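Local coordinates for protein ubiquinol-cytochrome C chaperone (Brucella abortus NCTC 8038, PDB 6RWT) that probably acts, like its mitochondrial homologue Cbp3, as an assembly chaperone that binds newly made cytochrome b on the way to respiratory complex III, at residues Arg32-Gln38 / Trp142-Leu148; Phe55-His59 / Tyr115-Asp120; Asn65-Leu71 / Asp164-Ala168; Ala76-Phe80 / Leu104-Tyr109; Gln154-Leu159 / Ile172-Asp176. All coordinates share one frame; numbering follows the deposited sequence.

How the interactions relate
All five contacts tie one all-helical chain. Interactions 2 and 4 lie nearest its centre and share helix 100-120, touching where Leu58 meets Phe108; both rest on phenylalanine rings, but interaction 2 adds a histidine-carboxylate bond at its rim. Interactions 1 and 3 are the outer contacts, on opposite sides of the centre, with interaction 5 at intermediate depth. Interactions 1 and 5 share helix 145-161 and set loop residues against it, the first with aromatic rings and an indole bond, the second with sulfur and aliphatic groups. Interaction 5 joins interaction 2 through a probable hydrogen bond from Arg156 to the carbonyl of Leu119. Interaction 3 seats helix 164-168 on helix 66-89 and touches interaction 5 through Leu167 and Ile172.

Interaction 1: residues Arg32-Gln38 / Trp142-Leu148; sequences RFYAQFQ and WPHACYL
The carbonyl oxygen of Phe37 accepts a hydrogen bond from the indole NE1 of Trp142 at 2.9 Å; the oxygen lies close to the indole plane, and NE1 sits almost straight beyond the Phe37 C=O in a bond bent at the hydrogen (140°). This bond pins the loop after helix 2-28 to the turn that leads into helix 145-161, where Phe37, His144 and Tyr147 form an aromatic cluster in an all-helical fold. Tyr147 CB sits over one face of the Phe37 ring, a CH-pi contact of 4.2 Å to the ring centroid, while the aliphatic CG of Arg32 covers the opposite face. The Tyr147 ring stands obliquely to Phe37, planes at 45°. His144 has one face covered by Gln36 O and by Phe37 CA, a second CH-pi contact. Deeper in, Leu148 CD1 meets Phe33 CE1 at 3.8 Å. The extended Arg32 chain carries the guanidinium along Phe37 to Gln36, where NE and NH2 both grip OE1 side-on at 2.9 Å, while NH1 bonds to the carbonyls of Val177 and Val180. That grip fixes the amide, whose other end, Gln36 NE2, donates to a water 2.7 Å away; the same water lies 2.8 Å from His144 NE2.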
# COMPACT_ATOMS: atom_id res chain seq x y z
N ARG A 32 3.50 -15.76 4.21
CA ARG A 32 3.23 -15.80 5.66
C ARG A 32 1.93 -15.09 6.07
O ARG A 32 1.28 -15.52 7.02
CB ARG A 32 4.42 -15.23 6.46
CG ARG A 32 4.39 -15.59 7.94
CD ARG A 32 5.60 -15.07 8.70
NE ARG A 32 5.63 -15.57 10.08
CZ ARG A 32 6.48 -15.18 11.02
NH1 ARG A 32 7.40 -14.24 10.77
NH2 ARG A 32 6.42 -15.72 12.24
N PHE A 33 1.55 -14.03 5.36
CA PHE A 33 0.29 -13.34 5.69
C PHE A 33 -0.90 -14.31 5.64
O PHE A 33 -1.76 -14.27 6.51
CB PHE A 33 -0.03 -12.18 4.72
CG PHE A 33 1.03 -11.10 4.64
CD1 PHE A 33 1.59 -10.53 5.79
CD2 PHE A 33 1.41 -10.59 3.40
CE1 PHE A 33 2.54 -9.53 5.69
CE2 PHE A 33 2.35 -9.58 3.30
CZ PHE A 33 2.93 -9.05 4.45
N TYR A 34 -0.91 -15.17 4.63
CA TYR A 34 -2.04 -16.04 4.32
C TYR A 34 -1.93 -17.42 4.99
O TYR A 34 -2.95 -18.07 5.27
CB TYR A 34 -2.19 -16.19 2.80
CG TYR A 34 -2.21 -14.85 2.07
CD1 TYR A 34 -3.39 -14.09 1.96
CD2 TYR A 34 -1.04 -14.31 1.54
CE1 TYR A 34 -3.40 -12.86 1.31
CE2 TYR A 34 -1.04 -13.08 0.89
CZ TYR A 34 -2.22 -12.35 0.78
OH TYR A 34 -2.20 -11.13 0.12
N ALA A 35 -0.71 -17.88 5.23
CA ALA A 35 -0.51 -19.12 5.97
C ALA A 35 -0.60 -18.80 7.48
O ALA A 35 -1.71 -18.77 8.02
CB ALA A 35 0.81 -19.77 5.58
N GLN A 36 0.51 -18.49 8.14
CA GLN A 36 0.50 -18.36 9.60
C GLN A 36 -0.45 -17.28 10.14
O GLN A 36 -1.17 -17.54 11.11
CB GLN A 36 1.92 -18.12 10.15
CG GLN A 36 1.98 -18.12 11.68
CD GLN A 36 3.38 -17.98 12.24
OE1 GLN A 36 4.33 -17.67 11.52
NE2 GLN A 36 3.51 -18.20 13.55
N PHE A 37 -0.48 -16.10 9.52
CA PHE A 37 -1.23 -14.96 10.09
C PHE A 37 -2.75 -15.03 9.86
O PHE A 37 -3.49 -14.25 10.47
CB PHE A 37 -0.71 -13.61 9.58
CG PHE A 37 0.70 -13.24 10.02
CD1 PHE A 37 1.50 -14.08 10.81
CD2 PHE A 37 1.25 -12.03 9.59
CE1 PHE A 37 2.79 -13.70 11.16
CE2 PHE A 37 2.53 -11.65 9.94
CZ PHE A 37 3.30 -12.49 10.74
N GLN A 38 -3.21 -15.93 8.98
CA GLN A 38 -4.64 -16.13 8.71
C GLN A 38 -5.34 -14.90 8.08
O GLN A 38 -6.55 -14.69 8.28
CB GLN A 38 -5.39 -16.62 9.96
CG GLN A 38 -4.82 -17.91 10.56
CD GLN A 38 -4.90 -19.10 9.63
OE1 GLN A 38 -3.94 -19.88 9.53
NE2 GLN A 38 -6.03 -19.27 8.94
N TRP A 142 -8.03 -11.28 17.22
CA TRP A 142 -7.23 -11.90 16.16
C TRP A 142 -5.82 -12.15 16.70
O TRP A 142 -5.06 -11.19 16.86
CB TRP A 142 -7.19 -10.98 14.93
CG TRP A 142 -6.39 -11.48 13.74
CD1 TRP A 142 -6.02 -12.77 13.47
CD2 TRP A 142 -5.92 -10.70 12.63
NE1 TRP A 142 -5.32 -12.83 12.28
CE2 TRP A 142 -5.25 -11.57 11.75
CE3 TRP A 142 -6.00 -9.33 12.31
CZ2 TRP A 142 -4.66 -11.12 10.56
CZ3 TRP A 142 -5.42 -8.89 11.12
CH2 TRP A 142 -4.75 -9.79 10.26
N PRO A 143 -5.46 -13.43 16.99
CA PRO A 143 -4.15 -13.74 17.59
C PRO A 143 -2.92 -13.17 16.89
O PRO A 143 -1.94 -12.85 17.56
CB PRO A 143 -4.11 -15.28 17.57
CG PRO A 143 -5.54 -15.69 17.63
CD PRO A 143 -6.32 -14.63 16.90
N HIS A 144 -2.97 -13.04 15.56
CA HIS A 144 -1.81 -12.56 14.78
C HIS A 144 -1.83 -11.07 14.42
O HIS A 144 -0.93 -10.61 13.71
CB HIS A 144 -1.64 -13.44 13.53
CG HIS A 144 -1.31 -14.87 13.85
ND1 HIS A 144 -2.26 -15.85 13.96
CD2 HIS A 144 -0.12 -15.47 14.11
CE1 HIS A 144 -1.68 -17.00 14.26
NE2 HIS A 144 -0.38 -16.79 14.36
N ALA A 145 -2.81 -10.31 14.90
CA ALA A 145 -2.87 -8.85 14.65
C ALA A 145 -1.64 -8.09 15.14
O ALA A 145 -1.15 -7.20 14.45
CB ALA A 145 -4.14 -8.24 15.24
N CYS A 146 -1.14 -8.43 16.32
CA CYS A 146 0.07 -7.79 16.87
C CYS A 146 1.35 -8.15 16.09
O CYS A 146 2.29 -7.35 16.04
CB CYS A 146 0.22 -8.13 18.35
SG CYS A 146 -1.06 -7.39 19.40
N TYR A 147 1.38 -9.34 15.50
CA TYR A 147 2.47 -9.77 14.59
C TYR A 147 2.49 -8.93 13.31
O TYR A 147 3.55 -8.44 12.88
CB TYR A 147 2.29 -11.24 14.18
CG TYR A 147 3.22 -12.25 14.80
CD1 TYR A 147 4.50 -12.44 14.28
CD2 TYR A 147 2.82 -13.05 15.87
CE1 TYR A 147 5.36 -13.38 14.82
CE2 TYR A 147 3.68 -14.00 16.42
CZ TYR A 147 4.95 -14.16 15.89
OH TYR A 147 5.82 -15.09 16.42
N LEU A 148 1.32 -8.78 12.69
CA LEU A 148 1.20 -7.96 11.48
C LEU A 148 1.52 -6.49 11.80
O LEU A 148 2.21 -5.83 11.02
CB LEU A 148 -0.19 -8.10 10.86
CG LEU A 148 -0.44 -7.36 9.54
CD1 LEU A 148 0.58 -7.73 8.47
CD2 LEU A 148 -1.86 -7.60 9.02
O HOH W 1 1.41 -18.80 15.19

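Interaction 2: residues Phe55-His59 / Tyr115-Asp120; sequences FLALH and YGAALD
This is a helix-helix contact near the middle of the fold, where helix 43-61 crosses helix 100-120 with the short axes 11.3 Å apart at -58°. Its inner half is apolar. Phe55 receives Tyr115 CB over one face of its ring, and the Tyr115 ring turns its edge to that face. Leu119 CD1 arrives at the rim of the same ring, 3.6 Å from Phe55 CE2. The ring also comes close to the opposing backbone: Phe55 CZ lies 3.4 Å from Gly116 N. The hydroxyl of Tyr115 bonds to Asn134, which lies on helix 124-135. Towards solvent the chemistry becomes polar. With CG anti to the backbone N (chi1 177°), His59 reaches across to Asp120, and its NE2 donates to OD1 at 3.0 Å, meeting the oxygen on its syn side but 29° out of the carboxylate plane. The result is a His-carboxylate hydrogen bond on the solvent side of an apolar helix-helix crossing in this all-alpha chaperone fold.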
# COMPACT_ATOMS: atom_id res chain seq x y z
N PHE A 55 -0.63 2.11 0.96
CA PHE A 55 -0.69 3.10 2.02
C PHE A 55 0.71 3.42 2.58
O PHE A 55 1.06 4.58 2.78
CB PHE A 55 -1.61 2.65 3.18
CG PHE A 55 -1.23 3.26 4.50
CD1 PHE A 55 -1.64 4.54 4.82
CD2 PHE A 55 -0.40 2.58 5.39
CE1 PHE A 55 -1.24 5.14 6.02
CE2 PHE A 55 0.01 3.17 6.58
CZ PHE A 55 -0.42 4.45 6.89
N LEU A 56 1.49 2.38 2.89
CA LEU A 56 2.83 2.59 3.45
C LEU A 56 3.70 3.46 2.54
O LEU A 56 4.41 4.35 3.01
CB LEU A 56 3.53 1.26 3.77
CG LEU A 56 3.15 0.62 5.11
CD1 LEU A 56 3.46 -0.87 5.13
CD2 LEU A 56 3.84 1.33 6.27
N ALA A 57 3.63 3.20 1.23
CA ALA A 57 4.38 4.02 0.25
C ALA A 57 3.90 5.49 0.21
O ALA A 57 4.72 6.41 0.27
CB ALA A 57 4.29 3.40 -1.14
N LEU A 58 2.59 5.69 0.12
CA LEU A 58 2.03 7.05 0.08
C LEU A 58 2.32 7.83 1.36
O LEU A 58 2.65 9.02 1.30
CB LEU A 58 0.51 7.01 -0.18
CG LEU A 58 0.01 6.32 -1.46
CD1 LEU A 58 -1.51 6.43 -1.59
CD2 LEU A 58 0.69 6.82 -2.72
N HIS A 59 2.20 7.15 2.50
CA HIS A 59 2.49 7.72 3.83
C HIS A 59 3.93 8.24 3.92
O HIS A 59 4.17 9.34 4.46
CB HIS A 59 2.18 6.65 4.90
CG HIS A 59 2.48 7.07 6.30
ND1 HIS A 59 3.61 6.64 6.97
CD2 HIS A 59 1.80 7.84 7.18
CE1 HIS A 59 3.61 7.15 8.19
NE2 HIS A 59 2.52 7.88 8.34
N TYR A 115 -4.49 3.61 10.08
CA TYR A 115 -3.10 3.14 10.06
C TYR A 115 -2.12 4.32 10.20
O TYR A 115 -1.14 4.24 10.95
CB TYR A 115 -2.76 2.36 8.76
CG TYR A 115 -3.58 1.12 8.43
CD1 TYR A 115 -4.22 0.37 9.41
CD2 TYR A 115 -3.67 0.67 7.10
CE1 TYR A 115 -4.93 -0.78 9.10
CE2 TYR A 115 -4.37 -0.48 6.78
CZ TYR A 115 -5.01 -1.20 7.76
OH TYR A 115 -5.71 -2.34 7.42
N GLY A 116 -2.38 5.39 9.46
CA GLY A 116 -1.57 6.61 9.53
C GLY A 116 -1.54 7.25 10.92
O GLY A 116 -0.48 7.60 11.42
N ALA A 117 -2.71 7.40 11.53
CA ALA A 117 -2.79 7.98 12.89
C ALA A 117 -2.06 7.11 13.92
O ALA A 117 -1.34 7.63 14.77
CB ALA A 117 -4.25 8.17 13.30
N ALA A 118 -2.25 5.80 13.83
CA ALA A 118 -1.59 4.87 14.75
C ALA A 118 -0.06 4.90 14.59
O ALA A 118 0.66 4.94 15.59
CB ALA A 118 -2.12 3.45 14.57
N LEU A 119 0.43 4.92 13.34
CA LEU A 119 1.87 4.99 13.07
C LEU A 119 2.48 6.32 13.55
O LEU A 119 3.53 6.32 14.20
CB LEU A 119 2.18 4.78 11.58
CG LEU A 119 2.06 3.35 11.05
CD1 LEU A 119 2.15 3.35 9.53
CD2 LEU A 119 3.13 2.44 11.64
N ASP A 120 1.82 7.43 13.25
CA ASP A 120 2.30 8.76 13.68
C ASP A 120 2.38 8.90 15.22
O ASP A 120 3.28 9.56 15.73
CB ASP A 120 1.44 9.88 13.09
CG ASP A 120 1.60 10.02 11.57
OD1 ASP A 120 2.48 9.36 10.95
OD2 ASP A 120 0.83 10.81 10.98

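Interaction 3: residues Asn65-Leu71 / Asp164-Ala168; sequences NPALNAL and DEALA
Leu68 is the main bump: its two methyls enter the hollow formed by Asp164, Leu167 and Ala168 on short helix 164-168. CD2 fits between Leu167 CG and Ala168 CB, 4.0 Å from each, and CD1 rests against the carboxylate, 3.5 Å from Asp164 OD1. Alanine suits the place beside it, since a small methyl leaves the backbones close: the CA atoms of Leu68 and Ala168 are 5.9 Å apart, and Ala67 CB meets Ala168 CB. One turn further on, Leu71 CD2 lies against the carbonyl, 3.6 Å from Leu167 O. The two helices run at 35° to each other, and Asn65 occupies the N-cap of helix 66-89. Its CG stands anti to the backbone N (chi1 -175°), and the amide is turned so that OD1 accepts from Leu68 N at 3.1 Å, with the donor above the carbonyl plane. The other end of the amide, ND2, makes a weak 3.5 Å hydrogen bond to Asp164 OD2, the two flat groups turned 76° apart, while Asp164 OD1 forms a salt bridge with Arg60.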
# COMPACT_ATOMS: atom_id res chain seq x y z
N ASN A 65 8.43 17.51 -1.18
CA ASN A 65 9.31 17.15 -2.29
C ASN A 65 8.46 16.90 -3.55
O ASN A 65 7.66 15.96 -3.57
CB ASN A 65 10.12 15.91 -1.89
CG ASN A 65 11.17 15.50 -2.92
OD1 ASN A 65 10.87 15.32 -4.10
ND2 ASN A 65 12.38 15.27 -2.45
N PRO A 66 8.63 17.73 -4.61
CA PRO A 66 7.82 17.53 -5.84
C PRO A 66 7.98 16.16 -6.50
O PRO A 66 6.99 15.60 -6.99
CB PRO A 66 8.33 18.62 -6.79
CG PRO A 66 8.96 19.64 -5.92
CD PRO A 66 9.52 18.90 -4.74
N ALA A 67 9.20 15.63 -6.51
CA ALA A 67 9.45 14.32 -7.12
C ALA A 67 8.75 13.18 -6.36
O ALA A 67 8.19 12.28 -6.99
CB ALA A 67 10.94 14.04 -7.23
N LEU A 68 8.78 13.21 -5.03
CA LEU A 68 8.06 12.19 -4.24
C LEU A 68 6.53 12.36 -4.29
O LEU A 68 5.80 11.37 -4.33
CB LEU A 68 8.55 12.14 -2.79
CG LEU A 68 9.99 11.68 -2.58
CD1 LEU A 68 10.32 11.65 -1.09
CD2 LEU A 68 10.26 10.32 -3.21
N ASN A 69 6.04 13.61 -4.31
CA ASN A 69 4.60 13.83 -4.48
C ASN A 69 4.11 13.29 -5.84
O ASN A 69 3.04 12.69 -5.91
CB ASN A 69 4.23 15.31 -4.28
CG ASN A 69 4.32 15.76 -2.82
OD1 ASN A 69 4.16 14.96 -1.88
ND2 ASN A 69 4.57 17.05 -2.62
N ALA A 70 4.91 13.47 -6.90
CA ALA A 70 4.55 12.96 -8.23
C ALA A 70 4.60 11.43 -8.30
O ALA A 70 3.71 10.81 -8.88
CB ALA A 70 5.47 13.55 -9.30
N LEU A 71 5.63 10.83 -7.70
CA LEU A 71 5.70 9.36 -7.63
C LEU A 71 4.49 8.79 -6.87
O LEU A 71 3.92 7.77 -7.29
CB LEU A 71 7.03 8.90 -7.00
CG LEU A 71 7.31 7.39 -6.93
CD1 LEU A 71 7.14 6.72 -8.29
CD2 LEU A 71 8.69 7.12 -6.36
N ASP A 164 15.26 10.62 0.32
CA ASP A 164 14.35 11.15 -0.71
C ASP A 164 14.90 10.92 -2.13
O ASP A 164 14.14 10.55 -3.04
CB ASP A 164 14.09 12.66 -0.50
CG ASP A 164 13.14 12.97 0.66
OD1 ASP A 164 12.76 12.06 1.44
OD2 ASP A 164 12.77 14.16 0.80
N GLU A 165 16.20 11.13 -2.32
CA GLU A 165 16.87 10.94 -3.61
C GLU A 165 16.80 9.49 -4.10
O GLU A 165 16.44 9.23 -5.26
CB GLU A 165 18.34 11.41 -3.52
CG GLU A 165 19.15 11.28 -4.80
CD GLU A 165 20.52 11.95 -4.73
OE1 GLU A 165 20.97 12.49 -5.76
OE2 GLU A 165 21.16 11.93 -3.65
N ALA A 166 17.12 8.54 -3.22
CA ALA A 166 17.11 7.12 -3.58
C ALA A 166 15.69 6.62 -3.87
O ALA A 166 15.47 5.86 -4.82
CB ALA A 166 17.74 6.28 -2.48
N LEU A 167 14.73 7.07 -3.07
CA LEU A 167 13.33 6.66 -3.24
C LEU A 167 12.76 7.18 -4.56
O LEU A 167 12.10 6.44 -5.29
CB LEU A 167 12.48 7.14 -2.06
CG LEU A 167 11.04 6.63 -1.97
CD1 LEU A 167 10.94 5.11 -2.06
CD2 LEU A 167 10.42 7.12 -0.67
N ALA A 168 13.06 8.43 -4.89
CA ALA A 168 12.61 9.02 -6.17
C ALA A 168 13.24 8.34 -7.40
O ALA A 168 12.64 8.33 -8.48
CB ALA A 168 12.88 10.51 -6.19

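Interaction 4: residues Ala76-Phe80 / Leu104-Tyr109; sequences ADEFF and LARMFY
Phe80 reaches from helix 66-89 as a knob into a hole on helix 100-120 made by Leu104, Ala105, Phe108 and Tyr109. The ring enters with its far rim first, CE1 lying 3.7 Å from Ala105 CA and CZ 4.0 Å from Ala105 CB. A small alanine at the floor of this hole allows the ring to approach the helix backbone. Tyr109 meets the same rim near the Phe80 plane, its CE2 3.9 Å from Phe80 CZ. Phe108 stands almost perpendicular to Phe80, planes at 88°, with Phe80 CZ 4.1 Å from Phe108 CD2. Phe79 joins them to complete an aromatic cluster. Its CG is anti to the backbone N (chi1 172°), and from there its CE2 comes over one face of the Phe108 ring, 3.5 Å from CD1, with the planes at 56°. Phe79 CD2 also covers one face of Phe80, and Phe108 CD2 lies over the centre of the Tyr109 ring. Tyr47 of helix 43-61 touches both Phe79 and Phe108. At this crossing, with the short axes 12.1 Å apart, large rings bridge the space between the helices. Cohesion here therefore comes from apolar, dispersion-type packing, with shape rather than directional polar bonds setting how the two helices fit.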
# COMPACT_ATOMS: atom_id res chain seq x y z
N ALA A 76 -0.62 5.77 -6.82
CA ALA A 76 -2.08 5.82 -6.61
C ALA A 76 -2.86 5.55 -7.91
O ALA A 76 -3.80 4.76 -7.91
CB ALA A 76 -2.49 7.16 -6.01
N ASP A 77 -2.42 6.14 -9.02
CA ASP A 77 -3.03 5.92 -10.35
C ASP A 77 -2.99 4.43 -10.73
O ASP A 77 -4.01 3.86 -11.14
CB ASP A 77 -2.31 6.75 -11.43
CG ASP A 77 -3.00 6.69 -12.81
OD1 ASP A 77 -4.19 7.05 -12.90
OD2 ASP A 77 -2.34 6.31 -13.80
N GLU A 78 -1.82 3.81 -10.58
CA GLU A 78 -1.68 2.38 -10.92
C GLU A 78 -2.54 1.49 -10.01
O GLU A 78 -3.16 0.52 -10.48
CB GLU A 78 -0.21 1.95 -10.86
CG GLU A 78 0.70 2.55 -11.94
CD GLU A 78 0.29 2.18 -13.36
OE1 GLU A 78 -0.00 0.99 -13.63
OE2 GLU A 78 0.25 3.10 -14.20
N PHE A 79 -2.58 1.83 -8.72
CA PHE A 79 -3.42 1.12 -7.73
C PHE A 79 -4.90 1.16 -8.09
O PHE A 79 -5.55 0.13 -8.15
CB PHE A 79 -3.18 1.71 -6.34
CG PHE A 79 -4.12 1.22 -5.26
CD1 PHE A 79 -4.09 -0.11 -4.84
CD2 PHE A 79 -5.00 2.10 -4.63
CE1 PHE A 79 -4.93 -0.54 -3.82
CE2 PHE A 79 -5.84 1.67 -3.62
CZ PHE A 79 -5.80 0.35 -3.21
N PHE A 80 -5.43 2.34 -8.39
CA PHE A 80 -6.86 2.44 -8.70
C PHE A 80 -7.22 1.77 -10.04
O PHE A 80 -8.30 1.20 -10.15
CB PHE A 80 -7.36 3.89 -8.61
CG PHE A 80 -7.45 4.41 -7.19
CD1 PHE A 80 -8.27 3.77 -6.25
CD2 PHE A 80 -6.71 5.51 -6.77
CE1 PHE A 80 -8.36 4.22 -4.94
CE2 PHE A 80 -6.80 5.97 -5.46
CZ PHE A 80 -7.62 5.33 -4.55
N LEU A 104 -14.81 3.74 -4.30
CA LEU A 104 -13.58 2.96 -4.04
C LEU A 104 -12.48 3.81 -3.44
O LEU A 104 -11.82 3.40 -2.49
CB LEU A 104 -13.02 2.36 -5.32
CG LEU A 104 -13.69 1.12 -5.84
CD1 LEU A 104 -15.15 1.40 -5.99
CD2 LEU A 104 -13.07 0.89 -7.19
N ALA A 105 -12.27 5.00 -4.00
CA ALA A 105 -11.29 5.94 -3.43
C ALA A 105 -11.59 6.31 -1.97
O ALA A 105 -10.68 6.31 -1.13
CB ALA A 105 -11.19 7.18 -4.30
N ARG A 106 -12.86 6.59 -1.65
CA ARG A 106 -13.28 6.81 -0.26
C ARG A 106 -13.05 5.57 0.61
O ARG A 106 -12.64 5.71 1.77
CB ARG A 106 -14.76 7.26 -0.21
CG ARG A 106 -15.30 7.58 1.18
CD ARG A 106 -16.66 8.27 1.08
NE ARG A 106 -17.31 8.44 2.39
CZ ARG A 106 -18.46 9.09 2.61
NH1 ARG A 106 -18.94 9.16 3.85
NH2 ARG A 106 -19.14 9.66 1.61
N MET A 107 -13.30 4.37 0.07
CA MET A 107 -13.04 3.10 0.80
C MET A 107 -11.56 2.98 1.14
O MET A 107 -11.21 2.58 2.26
CB MET A 107 -13.53 1.88 -0.01
CG MET A 107 -13.43 0.53 0.70
SD MET A 107 -14.04 -0.82 -0.34
CE MET A 107 -12.62 -1.08 -1.40
N PHE A 108 -10.69 3.33 0.19
CA PHE A 108 -9.25 3.31 0.44
C PHE A 108 -8.83 4.36 1.47
O PHE A 108 -8.36 4.01 2.56
CB PHE A 108 -8.44 3.48 -0.87
CG PHE A 108 -6.95 3.56 -0.64
CD1 PHE A 108 -6.23 2.44 -0.20
CD2 PHE A 108 -6.27 4.76 -0.77
CE1 PHE A 108 -4.86 2.52 0.04
CE2 PHE A 108 -4.90 4.85 -0.52
CZ PHE A 108 -4.19 3.72 -0.10
N TYR A 109 -8.97 5.64 1.14
CA TYR A 109 -8.45 6.71 2.01
C TYR A 109 -9.08 6.72 3.41
O TYR A 109 -8.38 6.98 4.40
CB TYR A 109 -8.58 8.09 1.33
CG TYR A 109 -7.64 8.28 0.15
CD1 TYR A 109 -6.26 8.38 0.35
CD2 TYR A 109 -8.12 8.35 -1.16
CE1 TYR A 109 -5.39 8.54 -0.73
CE2 TYR A 109 -7.26 8.51 -2.24
CZ TYR A 109 -5.89 8.61 -2.02
OH TYR A 109 -5.02 8.78 -3.09

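Interaction 5: residues Gln154-Leu159 / Ile172-Asp176; sequences QCRDCL and ISYMD
Cys155 and Tyr174 make a sulfur-aromatic contact that lays the extended chain after helix 164-168 along helix 145-161 in this all-helical fold. The sulfur lies at the ring edge, almost in its plane, with Cys155 SG 3.9 Å from Tyr174 CD2. Tyr174 has its polar end satisfied away from here, its OH bonding to the carbonyl of His53. Sulfur also dominates the rest of the packing on this side. Met175, whose flexible chain folds back twice (chi2 -60°, chi3 -65°), curls over the helix surface, setting SD 3.9 Å from Cys158 CB and Met175 CG 3.8 Å from Gln154 C. Cys158, in turn, has its SG beside Ser173. Aliphatic contacts form a second group: Leu159 CD2 meets Ile172 CG1 at 3.7 Å, and Leu159 CD1 approaches the Tyr174 ring obliquely. Leucine suits this place because its two branches serve both partners at once, while Leu56 of helix 43-61 packs on it too. Among the polar atoms, Leu159 CD2 lies 3.4 Å from Ser173 O, and Met175 N is buried with no hydrogen-bond partner in the model, 3.7 Å from Cys155 SG.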
# COMPACT_ATOMS: atom_id res chain seq x y z
N GLN A 154 7.86 -1.81 11.48
CA GLN A 154 9.21 -1.96 10.92
C GLN A 154 9.33 -1.49 9.46
O GLN A 154 10.34 -0.90 9.09
CB GLN A 154 9.70 -3.41 11.06
CG GLN A 154 9.93 -3.85 12.50
CD GLN A 154 10.45 -5.28 12.61
OE1 GLN A 154 11.28 -5.71 11.81
NE2 GLN A 154 9.97 -6.01 13.60
N CYS A 155 8.30 -1.74 8.64
CA CYS A 155 8.27 -1.20 7.27
C CYS A 155 8.28 0.34 7.26
O CYS A 155 8.98 0.96 6.45
CB CYS A 155 7.05 -1.72 6.48
SG CYS A 155 7.09 -3.48 6.01
N ARG A 156 7.51 0.95 8.16
CA ARG A 156 7.49 2.42 8.28
C ARG A 156 8.89 2.94 8.59
O ARG A 156 9.36 3.90 7.95
CB ARG A 156 6.48 2.86 9.35
CG ARG A 156 6.22 4.37 9.45
CD ARG A 156 7.28 5.17 10.21
NE ARG A 156 7.65 4.54 11.48
CZ ARG A 156 6.99 4.67 12.62
NH1 ARG A 156 5.90 5.44 12.72
NH2 ARG A 156 7.43 4.02 13.70
N ASP A 157 9.56 2.30 9.56
CA ASP A 157 10.92 2.68 9.95
C ASP A 157 11.91 2.55 8.78
O ASP A 157 12.67 3.47 8.52
CB ASP A 157 11.40 1.84 11.15
CG ASP A 157 10.68 2.19 12.46
OD1 ASP A 157 9.95 3.20 12.52
OD2 ASP A 157 10.85 1.44 13.45
N CYS A 158 11.86 1.43 8.07
CA CYS A 158 12.73 1.20 6.91
C CYS A 158 12.52 2.23 5.80
O CYS A 158 13.48 2.83 5.30
CB CYS A 158 12.53 -0.21 6.36
SG CYS A 158 13.38 -0.54 4.80
N LEU A 159 11.27 2.44 5.42
CA LEU A 159 10.95 3.43 4.39
C LEU A 159 11.44 4.84 4.75
O LEU A 159 11.97 5.54 3.89
CB LEU A 159 9.44 3.43 4.07
CG LEU A 159 8.90 2.20 3.32
CD1 LEU A 159 7.37 2.17 3.39
CD2 LEU A 159 9.36 2.13 1.87
N ILE A 172 12.95 1.47 -3.54
CA ILE A 172 12.01 1.17 -2.45
C ILE A 172 12.23 -0.27 -1.96
O ILE A 172 12.56 -1.16 -2.76
CB ILE A 172 10.54 1.40 -2.89
CG1 ILE A 172 9.57 1.38 -1.70
CG2 ILE A 172 10.08 0.39 -3.95
CD1 ILE A 172 8.17 1.86 -2.03
N SER A 173 12.06 -0.49 -0.66
CA SER A 173 12.05 -1.85 -0.11
C SER A 173 11.16 -1.94 1.13
O SER A 173 10.93 -0.94 1.83
CB SER A 173 13.47 -2.35 0.20
OG SER A 173 14.14 -1.51 1.11
N TYR A 174 10.64 -3.14 1.36
CA TYR A 174 9.87 -3.50 2.55
C TYR A 174 10.65 -4.57 3.32
O TYR A 174 11.60 -5.18 2.80
CB TYR A 174 8.49 -4.05 2.16
CG TYR A 174 7.58 -2.99 1.54
CD1 TYR A 174 7.74 -2.59 0.21
CD2 TYR A 174 6.59 -2.36 2.29
CE1 TYR A 174 6.92 -1.61 -0.35
CE2 TYR A 174 5.77 -1.39 1.74
CZ TYR A 174 5.94 -1.00 0.42
OH TYR A 174 5.13 -0.02 -0.15
N MET A 175 10.24 -4.80 4.56
CA MET A 175 10.85 -5.84 5.38
C MET A 175 10.44 -7.24 4.87
O MET A 175 9.39 -7.39 4.25
CB MET A 175 10.46 -5.67 6.85
CG MET A 175 10.86 -4.34 7.48
SD MET A 175 12.63 -3.96 7.50
CE MET A 175 13.22 -5.26 8.58
N ASP A 176 11.30 -8.23 5.09
CA ASP A 176 10.97 -9.65 4.85
C ASP A 176 10.13 -10.13 6.04
O ASP A 176 10.65 -10.31 7.14
CB ASP A 176 12.26 -10.49 4.71
CG ASP A 176 12.02 -12.00 4.51
OD1 ASP A 176 10.86 -12.48 4.52
OD2 ASP A 176 13.02 -12.74 4.35